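Extracellular ligand-binding receptor (Rhodopseudomonas palustris, PDB 4F06) binds p-hydroxybenzoate, a lignin-derived aromatic acid, and probably delivers it and related benzoates to an ABC transporter. Local coordinates at residues G78-P83 and T282-A287; T127-K132 and K361-W366; V170-R175 and K191-D196; K226-G231 and V340-V345. All blocks are in the same frame, centred on the assembly; numbering follows the deposited sequence.

Interaction 1: residues G78-P83 and T282-A287; sequences GLYFTP and TMTSVA. With PHB (p-hydroxybenzoic acid), chain B.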
# COMPACT_ATOMS: atom_id res chain seq x y z
N GLY A 78 -9.73 0.20 -6.00
CA GLY A 78 -8.74 1.28 -5.97
C GLY A 78 -8.62 1.84 -4.58
O GLY A 78 -8.45 1.09 -3.60
N LEU A 79 -8.74 3.17 -4.50
CA LEU A 79 -8.80 3.96 -3.25
C LEU A 79 -7.42 4.09 -2.63
O LEU A 79 -6.98 3.26 -1.80
CB LEU A 79 -9.87 3.47 -2.24
CG LEU A 79 -11.34 3.62 -2.67
CD1 LEU A 79 -11.69 5.11 -2.86
CD2 LEU A 79 -11.74 2.76 -3.87
N TYR A 80 -6.72 5.14 -3.04
CA TYR A 80 -5.39 5.38 -2.51
C TYR A 80 -5.44 5.77 -1.01
O TYR A 80 -4.69 5.21 -0.19
CB TYR A 80 -4.70 6.49 -3.32
CG TYR A 80 -3.23 6.60 -3.04
CD1 TYR A 80 -2.37 5.53 -3.32
CD2 TYR A 80 -2.68 7.77 -2.47
CE1 TYR A 80 -1.01 5.62 -3.04
CE2 TYR A 80 -1.31 7.89 -2.22
CZ TYR A 80 -0.49 6.81 -2.50
OH TYR A 80 0.87 6.82 -2.23
N PHE A 81 -6.30 6.74 -0.66
CA PHE A 81 -6.32 7.28 0.69
C PHE A 81 -7.38 6.63 1.58
O PHE A 81 -8.55 6.50 1.18
CB PHE A 81 -6.54 8.80 0.64
CG PHE A 81 -5.38 9.58 0.04
CD1 PHE A 81 -4.19 9.68 0.76
CD2 PHE A 81 -5.49 10.21 -1.19
CE1 PHE A 81 -3.12 10.40 0.26
CE2 PHE A 81 -4.41 10.93 -1.69
CZ PHE A 81 -3.22 11.05 -0.96
N THR A 82 -6.97 6.39 2.81
CA THR A 82 -7.92 5.87 3.81
C THR A 82 -9.25 6.63 3.90
O THR A 82 -10.29 6.01 3.86
CB THR A 82 -7.22 5.76 5.18
OG1 THR A 82 -6.37 4.62 5.20
CG2 THR A 82 -8.22 5.62 6.33
N PRO A 83 -9.24 7.97 4.07
CA PRO A 83 -10.51 8.68 4.22
C PRO A 83 -11.43 8.52 3.03
O PRO A 83 -12.64 8.60 3.16
CB PRO A 83 -10.10 10.16 4.47
CG PRO A 83 -8.64 10.22 4.04
CD PRO A 83 -8.10 8.86 4.39
N THR A 282 5.40 1.05 -8.97
CA THR A 282 5.22 1.25 -7.51
C THR A 282 4.37 0.05 -6.96
O THR A 282 3.77 -0.73 -7.75
CB THR A 282 4.40 2.59 -7.16
OG1 THR A 282 3.04 2.44 -7.64
CG2 THR A 282 4.96 3.81 -7.79
N MSE A 283 4.24 0.02 -5.64
CA MSE A 283 3.44 -1.04 -5.00
C MSE A 283 1.99 -1.06 -5.43
O MSE A 283 1.36 -2.14 -5.39
CB MSE A 283 3.53 -0.86 -3.46
CG MSE A 283 2.65 0.25 -2.86
SE MSE A 283 3.10 2.08 -3.44
CE MSE A 283 2.13 3.04 -2.08
N THR A 284 1.39 0.07 -5.83
CA THR A 284 -0.03 0.03 -6.22
C THR A 284 -0.25 -0.81 -7.48
O THR A 284 -1.36 -1.31 -7.69
CB THR A 284 -0.61 1.42 -6.36
OG1 THR A 284 0.19 2.21 -7.26
CG2 THR A 284 -0.70 2.14 -5.00
N SER A 285 0.77 -1.00 -8.32
CA SER A 285 0.61 -1.88 -9.49
C SER A 285 0.38 -3.33 -9.12
O SER A 285 -0.44 -3.98 -9.75
CB SER A 285 1.78 -1.73 -10.49
OG SER A 285 2.96 -2.28 -9.95
N VAL A 286 1.11 -3.83 -8.11
CA VAL A 286 0.93 -5.23 -7.76
C VAL A 286 -0.42 -5.41 -7.06
O VAL A 286 -1.10 -6.43 -7.24
CB VAL A 286 2.12 -5.79 -6.98
CG1 VAL A 286 2.19 -5.34 -5.51
CG2 VAL A 286 2.08 -7.35 -7.04
N ALA A 287 -0.82 -4.42 -6.26
CA ALA A 287 -2.15 -4.53 -5.60
C ALA A 287 -3.24 -4.54 -6.67
O ALA A 287 -4.25 -5.22 -6.50
CB ALA A 287 -2.35 -3.38 -4.64
C1' PHB B . -3.67 5.54 3.17
O1' PHB B . -4.18 4.56 3.72
O2' PHB B . -4.22 6.69 3.15
C1 PHB B . -2.31 5.36 2.55
C2 PHB B . -1.45 4.35 3.01
C3 PHB B . -0.19 4.22 2.49
C4 PHB B . 0.26 5.10 1.53
C5 PHB B . -0.56 6.10 1.07
C6 PHB B . -1.84 6.26 1.58
O4 PHB B . 1.51 5.04 1.02
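The Tyr80 ring meets residues 282-287 along its edge: the methyl CG2 of Thr284 and the terminal CE of the selenomethionine Met283 both lie near its plane. CG2 comes to 4.0 Å from Tyr80 CE1, and CE approaches Tyr80 OH at the same distance, 4.0 Å. Phe81 CE2 is another in-plane neighbour at the edge. One face of the ring carries p-hydroxybenzoic acid, whose C5 is 3.6 Å from Tyr80 CZ and whose C6 lies above the plane, offset toward the rim. Phe81 is turned differently, with Tyr80 CD2 3.6 Å above the centre of one of its faces and the carboxylate O2' of the ligand at its edge.

With CG anti to the backbone N (chi1 -167°), Tyr80 sends its ring across to helix 283-301. A hydrogen bond between OH and Ala204 O holds the far end of the ring in place. Met283 bends at chi2 (-64°), which puts CE beside both Tyr80 OH and the ligand hydroxyl, 3.7 Å from its O4.

The ligand carboxylate is gripped at the start of helix 82-88. Thr82 N donates to O2' over 2.8 Å along a nearly straight path (167°), while Thr82 OG1 donates to O1' over 2.6 Å. The helix end would probably favour the negative charge here. Ala105 N, Tyr149 OH, Ala204 N and Asp232 OD1 are further hydrogen-bonding partners of the ligand, in a pocket between the two lobes of this periplasmic binding protein. Residues 78-83 lead from strand 75-78 into helix 82-88, whereas helix 283-301 begins against helix 19-36, where Thr284 OG1 is hydrogen-bonded to Phe21 O.

Interaction 2: residues T127-K132 and K361-W366; sequences TVPAAK and KAQPDW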
# COMPACT_ATOMS: atom_id res chain seq x y z
N THR A 127 4.28 -2.59 9.95
CA THR A 127 4.97 -1.91 11.06
C THR A 127 5.43 -2.86 12.16
O THR A 127 6.48 -2.64 12.78
CB THR A 127 4.05 -0.82 11.65
OG1 THR A 127 3.81 0.16 10.66
CG2 THR A 127 4.72 -0.14 12.86
N VAL A 128 4.66 -3.92 12.44
CA VAL A 128 5.12 -4.85 13.50
C VAL A 128 6.52 -5.39 13.14
O VAL A 128 7.39 -5.40 14.02
CB VAL A 128 4.03 -5.93 13.71
CG1 VAL A 128 4.59 -7.14 14.48
CG2 VAL A 128 2.84 -5.31 14.47
N PRO A 129 6.78 -5.84 11.89
CA PRO A 129 8.17 -6.23 11.58
C PRO A 129 9.19 -5.10 11.70
O PRO A 129 10.33 -5.36 12.08
CB PRO A 129 8.05 -6.77 10.13
CG PRO A 129 6.65 -7.35 10.09
CD PRO A 129 5.84 -6.29 10.84
N ALA A 130 8.81 -3.86 11.37
CA ALA A 130 9.74 -2.74 11.52
C ALA A 130 10.17 -2.61 12.96
O ALA A 130 11.37 -2.35 13.22
CB ALA A 130 9.12 -1.44 11.04
N ALA A 131 9.24 -2.78 13.91
CA ALA A 131 9.60 -2.66 15.34
C ALA A 131 10.50 -3.81 15.78
O ALA A 131 11.39 -3.61 16.62
CB ALA A 131 8.33 -2.59 16.19
N LYS A 132 10.22 -5.01 15.26
CA LYS A 132 11.08 -6.17 15.54
C LYS A 132 12.50 -5.94 15.01
O LYS A 132 13.49 -6.16 15.72
CB LYS A 132 10.45 -7.42 14.90
CG LYS A 132 9.24 -7.96 15.69
CD LYS A 132 8.59 -9.23 15.11
CE LYS A 132 7.74 -9.96 16.15
NZ LYS A 132 7.57 -11.43 15.91
N LYS A 361 7.52 -14.26 6.96
CA LYS A 361 6.47 -14.85 6.16
C LYS A 361 5.06 -14.71 6.72
O LYS A 361 4.86 -14.69 7.92
CB LYS A 361 6.75 -16.33 5.93
CG LYS A 361 7.92 -16.60 5.01
CD LYS A 361 8.29 -18.06 4.91
CE LYS A 361 7.13 -18.90 4.53
NZ LYS A 361 7.15 -18.93 3.05
N ALA A 362 4.10 -14.58 5.79
CA ALA A 362 2.67 -14.83 6.07
C ALA A 362 2.19 -13.99 7.27
O ALA A 362 1.57 -14.49 8.21
CB ALA A 362 2.48 -16.33 6.27
N GLN A 363 2.44 -12.67 7.20
CA GLN A 363 1.92 -11.76 8.22
C GLN A 363 0.44 -11.46 7.97
O GLN A 363 0.07 -11.13 6.84
CB GLN A 363 2.69 -10.44 8.19
CG GLN A 363 4.19 -10.62 8.36
CD GLN A 363 4.59 -11.22 9.68
OE1 GLN A 363 5.03 -12.41 9.77
NE2 GLN A 363 4.42 -10.46 10.72
N PRO A 364 -0.42 -11.57 9.00
CA PRO A 364 -1.81 -11.14 8.88
C PRO A 364 -1.94 -9.63 9.15
O PRO A 364 -0.93 -8.93 9.34
CB PRO A 364 -2.47 -11.93 10.02
CG PRO A 364 -1.43 -11.86 11.12
CD PRO A 364 -0.10 -12.08 10.36
N ASP A 365 -3.17 -9.12 9.11
CA ASP A 365 -3.39 -7.76 9.60
C ASP A 365 -3.29 -7.76 11.11
O ASP A 365 -4.30 -7.98 11.81
CB ASP A 365 -4.73 -7.20 9.10
CG ASP A 365 -4.98 -5.82 9.64
OD1 ASP A 365 -4.05 -5.19 10.20
OD2 ASP A 365 -6.12 -5.34 9.50
N TRP A 366 -2.13 -7.47 11.67
CA TRP A 366 -1.98 -7.46 13.10
C TRP A 366 -2.87 -6.45 13.81
O TRP A 366 -3.05 -6.56 15.01
CB TRP A 366 -0.53 -7.18 13.50
CG TRP A 366 0.45 -8.23 13.08
CD1 TRP A 366 1.49 -8.12 12.16
CD2 TRP A 366 0.51 -9.56 13.62
NE1 TRP A 366 2.20 -9.32 12.10
CE2 TRP A 366 1.62 -10.23 12.93
CE3 TRP A 366 -0.27 -10.27 14.52
CZ2 TRP A 366 1.95 -11.57 13.20
CZ3 TRP A 366 0.08 -11.61 14.80
CH2 TRP A 366 1.15 -12.24 14.13
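Val128 packs on the indole of Trp366, joining helix 123-136 to the C-terminal tail of a fold that belongs to the leucine-binding family of periplasmic binding proteins. The helix follows the passage from strand 116-118 of one sheet to the lobe built on the other, and the tail runs from strand 351-363 into the short helix 366-369.

The main interaction is a CH-pi contact. Val128 CG1 stands 4.2 Å from the centroid of the five-membered ring of Trp366, 23° off the normal and so well over the face. A chi1 of 163°, with CG1 anti to the backbone N, points this methyl out over the ring, and the two side chains cross at about a right angle. The pyrrole side of the indole takes the rest of the branch point too, with Val128 CB 3.7 Å from Trp366 CD1. On the opposite face lies Pro364, whose CG is 3.7 Å above the ring plane; the indole is therefore held between an aliphatic group of the helix and one of its own loop.

Pro129 CG packs against the amide end of Gln363, the two side chains approaching from opposite directions, with Val340 of strand 336-348 touching both. Pro129 sits where the helix is kinked, its N having no bond to the preceding turn.

Polar bonds to the surroundings fix the tail. Gln363 O is hydrogen-bonded to Gln125 NE2 of the same helix. Asp365 is the N-cap of the final helix: its OD1 bonds to Gly367 N, and this one oxygen is also hydrogen-bonded to Ser107 OG and Thr122 OG1.

Interaction 3: residues V170-R175 and K191-D196; sequences VVEAVR and KNSGAD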
# COMPACT_ATOMS: atom_id res chain seq x y z
N VAL A 170 10.18 4.66 23.36
CA VAL A 170 9.76 5.68 22.40
C VAL A 170 9.89 7.01 23.12
O VAL A 170 9.16 7.26 24.10
CB VAL A 170 8.35 5.43 21.88
CG1 VAL A 170 7.88 6.60 21.01
CG2 VAL A 170 8.32 4.14 21.07
N VAL A 171 10.82 7.86 22.65
CA VAL A 171 11.15 9.07 23.37
C VAL A 171 10.44 10.28 22.81
O VAL A 171 10.44 11.33 23.44
CB VAL A 171 12.67 9.33 23.46
CG1 VAL A 171 13.30 8.23 24.31
CG2 VAL A 171 13.28 9.47 22.07
N GLU A 172 9.84 10.15 21.64
CA GLU A 172 9.14 11.26 20.99
C GLU A 172 8.15 10.66 20.01
O GLU A 172 8.44 9.63 19.37
CB GLU A 172 10.14 12.13 20.22
CG GLU A 172 9.51 13.44 19.77
CD GLU A 172 10.44 14.30 18.97
OE1 GLU A 172 11.45 13.75 18.47
OE2 GLU A 172 10.13 15.51 18.82
N ALA A 173 6.96 11.25 19.90
CA ALA A 173 6.00 10.80 18.91
C ALA A 173 5.34 12.05 18.36
O ALA A 173 4.65 12.77 19.12
CB ALA A 173 4.96 9.86 19.54
N VAL A 174 5.51 12.28 17.06
CA VAL A 174 5.04 13.49 16.40
C VAL A 174 4.00 13.09 15.35
O VAL A 174 4.29 12.23 14.51
CB VAL A 174 6.21 14.25 15.75
CG1 VAL A 174 5.73 15.49 15.03
CG2 VAL A 174 7.26 14.60 16.80
N ARG A 175 2.80 13.68 15.41
CA ARG A 175 1.82 13.50 14.36
C ARG A 175 1.85 14.75 13.49
O ARG A 175 1.50 15.84 13.96
CB ARG A 175 0.44 13.27 14.97
CG ARG A 175 0.33 11.95 15.72
CD ARG A 175 -1.07 11.78 16.31
NE ARG A 175 -1.22 10.50 17.01
CZ ARG A 175 -2.35 10.07 17.55
NH1 ARG A 175 -3.45 10.82 17.50
NH2 ARG A 175 -2.36 8.90 18.16
N LYS A 191 16.43 15.69 16.58
CA LYS A 191 17.81 15.84 17.09
C LYS A 191 17.76 16.02 18.60
O LYS A 191 18.45 15.32 19.35
CB LYS A 191 18.51 17.05 16.49
CG LYS A 191 18.95 16.91 15.04
CD LYS A 191 19.75 18.14 14.63
CE LYS A 191 19.89 18.28 13.12
NZ LYS A 191 20.75 19.44 12.69
N ASN A 192 16.92 16.95 19.04
CA ASN A 192 16.85 17.33 20.46
C ASN A 192 16.41 16.19 21.37
O ASN A 192 16.73 16.20 22.55
CB ASN A 192 15.86 18.50 20.67
CG ASN A 192 16.36 19.81 20.09
OD1 ASN A 192 17.53 19.94 19.73
ND2 ASN A 192 15.44 20.79 19.98
N SER A 193 15.71 15.22 20.81
CA SER A 193 15.15 14.10 21.58
C SER A 193 16.22 13.11 22.02
O SER A 193 16.00 12.35 22.95
CB SER A 193 14.10 13.35 20.75
OG SER A 193 14.72 12.49 19.81
N GLY A 194 17.36 13.11 21.33
CA GLY A 194 18.43 12.15 21.58
C GLY A 194 18.16 10.75 21.05
O GLY A 194 18.93 9.82 21.30
N ALA A 195 17.06 10.57 20.30
CA ALA A 195 16.73 9.27 19.70
C ALA A 195 17.88 8.81 18.82
O ALA A 195 18.55 9.60 18.14
CB ALA A 195 15.45 9.41 18.85
N ASP A 196 18.11 7.49 18.82
CA ASP A 196 19.12 6.90 17.94
C ASP A 196 18.54 6.38 16.62
O ASP A 196 19.29 6.05 15.73
CB ASP A 196 19.91 5.80 18.66
CG ASP A 196 19.01 4.79 19.32
OD1 ASP A 196 18.57 3.87 18.63
OD2 ASP A 196 18.76 4.89 20.56
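Val171 places CG2 between its backbone N and carbonyl carbon (CG1 at chi1 -66°), which turns that methyl onto Ala195 and Ser193. It lies 3.9 Å from Ala195 CB and 4.0 Å from Ser193 OG. Beside it Glu172 has CG anti to the backbone N (chi1 -168°) and stays extended beyond, and its carboxylate passes alongside the same serine: OE1 is 3.5 Å from Ser193 CB, a van der Waals contact with no hydrogen bond across the segments. The other oxygen, OE2, forms a long, weak ion pair with Arg189.

Strand 169-176, helix 184-193 and strand 197-201 make a beta-alpha-beta crossover. Strand 141-147 lies between its two strands and is parallel to both, with Ala143 touching Glu172 and Ala195. The contact lies where the helix ends and the chain turns back toward the sheet, and there Ala195 CB points toward the strand. Gly194 leaves helical geometry with positive phi (76°), and Ser193 forms an ST turn, its OG accepting from Ala195 N at 3.1 Å. The same OG is hydrogen-bonded to Ile190 O in the last helical turn.

Interaction 4: residues K226-G231 and V340-V345; sequences KLMSTG and VYLREV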
# COMPACT_ATOMS: atom_id res chain seq x y z
N LYS A 226 19.52 6.55 12.69
CA LYS A 226 19.12 5.63 11.62
C LYS A 226 17.64 5.87 11.28
O LYS A 226 16.87 6.35 12.11
CB LYS A 226 19.34 4.17 12.03
CG LYS A 226 20.78 3.87 12.35
CD LYS A 226 20.91 2.44 12.83
CE LYS A 226 22.38 2.06 13.07
NZ LYS A 226 22.53 0.58 13.17
N LEU A 227 17.27 5.58 10.03
CA LEU A 227 15.88 5.68 9.63
C LEU A 227 15.31 4.31 9.35
O LEU A 227 15.83 3.55 8.49
CB LEU A 227 15.77 6.55 8.39
CG LEU A 227 14.34 6.79 7.86
CD1 LEU A 227 13.51 7.48 8.91
CD2 LEU A 227 14.34 7.66 6.59
N MSE A 228 14.22 4.00 10.06
CA MSE A 228 13.38 2.83 9.77
C MSE A 228 12.03 3.40 9.30
O MSE A 228 11.46 4.33 9.90
CB MSE A 228 13.16 1.97 11.02
CG MSE A 228 12.18 0.78 10.85
SE MSE A 228 12.78 -0.54 9.53
CE MSE A 228 14.13 -1.10 10.52
N SER A 229 11.55 2.87 8.21
CA SER A 229 10.28 3.33 7.69
C SER A 229 9.47 2.15 7.23
O SER A 229 10.00 1.06 7.07
CB SER A 229 10.51 4.31 6.53
OG SER A 229 11.11 3.68 5.42
N THR A 230 8.18 2.35 6.95
CA THR A 230 7.49 1.42 6.08
C THR A 230 7.92 1.80 4.65
O THR A 230 8.42 2.90 4.34
CB THR A 230 6.00 1.46 6.28
OG1 THR A 230 5.53 2.80 6.03
CG2 THR A 230 5.61 1.04 7.69
N GLY A 231 7.68 0.87 3.74
CA GLY A 231 8.12 1.05 2.34
C GLY A 231 7.43 2.19 1.62
O GLY A 231 7.90 2.63 0.58
N VAL A 340 6.22 -9.92 4.76
CA VAL A 340 6.77 -8.57 4.90
C VAL A 340 8.26 -8.68 4.87
O VAL A 340 8.83 -9.56 5.56
CB VAL A 340 6.25 -7.91 6.22
CG1 VAL A 340 6.91 -6.55 6.44
CG2 VAL A 340 4.72 -7.76 6.15
N TYR A 341 8.93 -7.88 4.06
CA TYR A 341 10.37 -7.99 3.89
C TYR A 341 11.05 -6.78 4.55
O TYR A 341 10.55 -5.67 4.50
CB TYR A 341 10.73 -8.03 2.39
CG TYR A 341 10.01 -9.10 1.61
CD1 TYR A 341 8.75 -8.85 1.01
CD2 TYR A 341 10.59 -10.35 1.45
CE1 TYR A 341 8.09 -9.83 0.31
CE2 TYR A 341 9.94 -11.31 0.69
CZ TYR A 341 8.70 -11.07 0.12
OH TYR A 341 8.07 -12.06 -0.60
N LEU A 342 12.23 -7.03 5.11
CA LEU A 342 13.15 -5.95 5.47
C LEU A 342 13.97 -5.64 4.24
O LEU A 342 14.55 -6.58 3.65
CB LEU A 342 14.06 -6.37 6.63
CG LEU A 342 15.17 -5.33 6.92
CD1 LEU A 342 14.60 -4.01 7.45
CD2 LEU A 342 16.19 -5.94 7.87
N ARG A 343 14.05 -4.36 3.86
CA ARG A 343 14.87 -3.95 2.71
C ARG A 343 15.81 -2.85 3.14
O ARG A 343 15.60 -2.16 4.15
CB ARG A 343 14.00 -3.39 1.57
CG ARG A 343 12.79 -4.29 1.21
CD ARG A 343 11.50 -3.90 1.94
NE ARG A 343 11.16 -2.48 1.73
CZ ARG A 343 10.62 -2.00 0.60
NH1 ARG A 343 10.19 -2.81 -0.39
NH2 ARG A 343 10.54 -0.68 0.44
N GLU A 344 16.85 -2.68 2.34
CA GLU A 344 17.79 -1.56 2.49
C GLU A 344 17.95 -0.91 1.12
O GLU A 344 18.07 -1.63 0.10
CB GLU A 344 19.16 -2.08 2.98
CG GLU A 344 20.19 -0.99 3.18
CD GLU A 344 21.52 -1.57 3.68
OE1 GLU A 344 21.51 -2.66 4.23
OE2 GLU A 344 22.55 -0.94 3.51
N VAL A 345 18.01 0.42 1.06
CA VAL A 345 18.30 1.06 -0.24
C VAL A 345 19.74 0.75 -0.62
O VAL A 345 20.65 0.99 0.20
CB VAL A 345 18.08 2.59 -0.14
CG1 VAL A 345 18.45 3.23 -1.47
CG2 VAL A 345 16.60 2.93 0.22
O HOH W 1 8.90 0.79 -1.39
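Gly231 and Arg343 come together where strand 226-230 runs out, their CA atoms 8.4 Å apart. Farther back along the strand, Met228 CA and Glu344 CA are 9.6 Å apart. Neither distance fits directly paired strands, and no backbone hydrogen bond joins the segments: strand 250-253 lies between them, parallel to 226-230 and antiparallel to 336-348. Gly231 itself has left the extended conformation for a 3-10 turn.

Arg343 reaches that turn by folding its chain at chi2 (94°) and chi3 (55°). Its NH2 then lies 3.5 Å from Gly231 CA, and a water completes the link, donating to Gly231 O at 2.9 Å and accepting from Arg343 NH2 at 2.9 Å. NE is hydrogen-bonded to Ser251 OG of the intervening strand, so the guanidinium is tied both to that strand and, through water, to the turn.

Strand 226-230 belongs to the mixed sheet of one lobe of the periplasmic binding protein fold, and the turn at its end leads to the ligand. Asp232 follows Gly231 and binds p-hydroxybenzoic acid through OD1, and its OD2 is hydrogen-bonded to OG1 of Thr230, which thus stands in the second shell.

A looser apolar contact bridges the strands elsewhere: the CE methyl of selenomethionine Met228 is 4.3 Å from Leu342 CD1. Met228 also packs on Ala130 and Val133 of helix 123-136.

Interaction 1 lies at the ligand, and interaction 4 leads to the same pocket from the other lobe; their centres are 19 Å apart, with nearest atoms about 6 Å apart. Interaction 2 touches interaction 4 directly, their centres being 12 Å apart: Gln363 CG packs 3.6 Å from Val340 CG2, and Ala130 CB lies 3.8 Å from Met228 CG. The two also share neighbouring strands, 336-348 and 351-363. Interaction 3 is the most remote, its centre 30 Å from that of interaction 1, but it meets interaction 4 through a probable hydrogen bond of 3.1 Å between Asp196 O and Lys226 N. Interactions 2, 3 and 4 thus all reach one sheet.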